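PDB 3GDW: sigma-54 interaction domain protein from Enterococcus faecalis, which is of unknown function but probably acts as an ATP- and DNA-binding regulator, the chain studied here being its PTS IIA-like domain. Local coordinates for residues S97-I100 against V101-I105. Numbering follows the deposited sequence.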
ATOM      1  N   SER B  97      -3.120   1.596   0.754  1.00 18.55           N
ATOM      2  CA  SER B  97      -2.525   1.420  -0.560  1.00 16.80           C
ATOM      3  C   SER B  97      -2.945   2.619  -1.439  1.00 15.70           C
ATOM      4  O   SER B  97      -3.718   3.450  -1.010  1.00 14.24           O
ATOM      5  CB  SER B  97      -3.008   0.097  -1.175  1.00 16.47           C
ATOM      6  OG  SER B  97      -2.213  -0.240  -2.301  1.00 17.28           O
ATOM      7  N   THR B  98      -2.426   2.688  -2.663  1.00 15.88           N
ATOM      8  CA  THR B  98      -2.665   3.826  -3.583  1.00 14.45           C
ATOM      9  C   THR B  98      -4.149   4.162  -3.725  1.00 14.33           C
ATOM     10  O   THR B  98      -4.530   5.319  -3.646  1.00 13.45           O
ATOM     11  CB  THR B  98      -2.069   3.503  -4.976  1.00 14.40           C
ATOM     12  OG1 THR B  98      -0.783   2.907  -4.797  1.00 14.42           O
ATOM     13  CG2 THR B  98      -1.898   4.772  -5.804  1.00 13.05           C
HETATM   14  N   MSE B  99      -4.981   3.135  -3.905  1.00 14.95           N
HETATM   15  CA  MSE B  99      -6.421   3.315  -4.124  1.00 15.98           C
HETATM   16  C   MSE B  99      -7.106   3.973  -2.969  1.00 16.14           C
HETATM   17  O   MSE B  99      -8.017   4.774  -3.168  1.00 15.73           O
HETATM   18  CB  MSE B  99      -7.108   1.988  -4.381  1.00 17.50           C
HETATM   19  CG  MSE B  99      -6.759   1.441  -5.731  1.00 21.19           C
HETATM   20 SE   MSE B  99      -7.293   2.728  -7.127  0.50 32.41          SE
HETATM   21  CE  MSE B  99      -8.966   3.512  -6.370  1.00 17.92           C
ATOM     22  N   ILE B 100      -6.661   3.606  -1.769  1.00 16.06           N
ATOM     23  CA  ILE B 100      -7.194   4.143  -0.522  1.00 15.57           C
ATOM     24  C   ILE B 100      -6.807   5.620  -0.392  1.00 15.12           C
ATOM     25  O   ILE B 100      -7.665   6.428  -0.055  1.00 15.33           O
ATOM     26  CB  ILE B 100      -6.688   3.358   0.723  1.00 15.92           C
ATOM     27  CG1 ILE B 100      -7.101   1.884   0.653  1.00 15.88           C
ATOM     28  CG2 ILE B 100      -7.263   3.959   1.986  1.00 15.41           C
ATOM     29  CD1 ILE B 100      -8.588   1.699   0.325  1.00 21.25           C
ATOM     30  N   VAL B 101      -5.546   5.973  -0.668  1.00 14.74           N
ATOM     31  CA  VAL B 101      -5.154   7.400  -0.699  1.00 14.63           C
ATOM     32  C   VAL B 101      -6.042   8.143  -1.730  1.00 14.77           C
ATOM     33  O   VAL B 101      -6.624   9.202  -1.438  1.00 15.04           O
ATOM     34  CB  VAL B 101      -3.648   7.611  -1.030  1.00 14.16           C
ATOM     35  CG1 VAL B 101      -3.290   9.103  -1.024  1.00 13.11           C
ATOM     36  CG2 VAL B 101      -2.745   6.828  -0.055  1.00 14.03           C
ATOM     37  N   LEU B 102      -6.149   7.566  -2.926  1.00 14.71           N
ATOM     38  CA  LEU B 102      -6.956   8.174  -3.976  1.00 14.98           C
ATOM     39  C   LEU B 102      -8.389   8.430  -3.526  1.00 14.56           C
ATOM     40  O   LEU B 102      -8.895   9.534  -3.678  1.00 14.65           O
ATOM     41  CB  LEU B 102      -6.938   7.309  -5.232  1.00 15.02           C
ATOM     42  CG  LEU B 102      -7.727   7.776  -6.464  1.00 16.08           C
ATOM     43  CD1 LEU B 102      -7.267   9.156  -6.854  1.00 17.81           C
ATOM     44  CD2 LEU B 102      -7.458   6.833  -7.605  1.00 16.93           C
ATOM     45  N   GLU B 103      -9.030   7.404  -2.981  0.50 14.81           N
ATOM     46  CA  GLU B 103     -10.414   7.520  -2.517  0.50 14.79           C
ATOM     47  C   GLU B 103     -10.571   8.511  -1.357  0.50 14.59           C
ATOM     48  O   GLU B 103     -11.539   9.270  -1.324  0.50 14.13           O
ATOM     49  CB  GLU B 103     -10.997   6.119  -2.218  0.50 15.55           C
ATOM     50  CG  GLU B 103     -11.070   5.288  -3.516  0.50 17.51           C
ATOM     51  CD  GLU B 103     -11.487   3.831  -3.388  0.50 20.64           C
ATOM     52  OE1 GLU B 103     -10.872   3.046  -2.623  0.50 22.33           O
ATOM     53  OE2 GLU B 103     -12.404   3.451  -4.137  0.50 23.31           O
ATOM     54  N   ALA B 104      -9.605   8.534  -0.437  1.00 13.88           N
ATOM     55  CA  ALA B 104      -9.633   9.466   0.695  1.00 14.30           C
ATOM     56  C   ALA B 104      -9.533  10.925   0.236  1.00 14.66           C
ATOM     57  O   ALA B 104     -10.320  11.767   0.640  1.00 15.11           O
ATOM     58  CB  ALA B 104      -8.514   9.156   1.666  1.00 13.44           C
ATOM     59  N   ILE B 105      -8.559  11.210  -0.608  1.00 15.48           N
ATOM     60  CA  ILE B 105      -8.368  12.586  -1.099  1.00 16.51           C
ATOM     61  C   ILE B 105      -9.566  13.011  -1.968  1.00 16.15           C
ATOM     62  O   ILE B 105     -10.069  14.139  -1.841  1.00 16.49           O
ATOM     63  CB  ILE B 105      -7.013  12.711  -1.862  1.00 16.12           C
ATOM     64  CG1 ILE B 105      -5.836  12.376  -0.924  1.00 18.94           C
ATOM     65  CG2 ILE B 105      -6.827  14.089  -2.451  1.00 16.75           C
ATOM     66  CD1 ILE B 105      -5.521  13.419   0.129  1.00 22.10           C
TER
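The carboxylate of Glu103 turns one face to the methyl end of Met99, a selenomethionine: CE sits almost squarely over that face, 3.9 Å from Glu103 CD. Met99 O approaches from the same face but at a slant, and CD1 of Ile100 lies near the carboxylate plane, 4.0 Å from OE1. This arrangement applies to one of two deposited conformers of Glu103, whose OE1 is held further by a hydrogen bond to Ser124 OG on helix 114-135. The contact forms the first turns of helix 98-109, which follows the strand 90-93, outermost within this chain, in the parallel sheet, order 2-1-3-4, of this PTS IIA-like domain.

Met99 reaches Glu103 because its chain folds back at chi2 and chi3 (-59° and -35°), carrying CE forward along the helix. The same bend lays it alongside Leu102; CE meets Leu102 CD2 at 3.9 Å, with SE slightly farther away. The two side chains lie side by side on a partly exposed flank, where Met99 also packs on Met72 of the second subunit.

Ser97 occupies the N-cap position without a capping bond from its side chain; its OG binds Thr96 O of the second subunit, while Thr98 OG1 binds Asp71 OD2 of that subunit. The helix start is therefore built into the dimer interface. Ile100 and Ala104 face Ile121 on helix 114-135, whereas Val101 packs on Val9 of strand 6-12.

Four successive i to i+4 backbone bonds make up these first turns, beginning with Val101 N to Ser97 O at 3.1 Å. Alongside the third, Glu103 N to Met99 O at 2.8 Å, the methylene CG of Glu103 in this conformer comes within 3.1 Å of the same Met99 O.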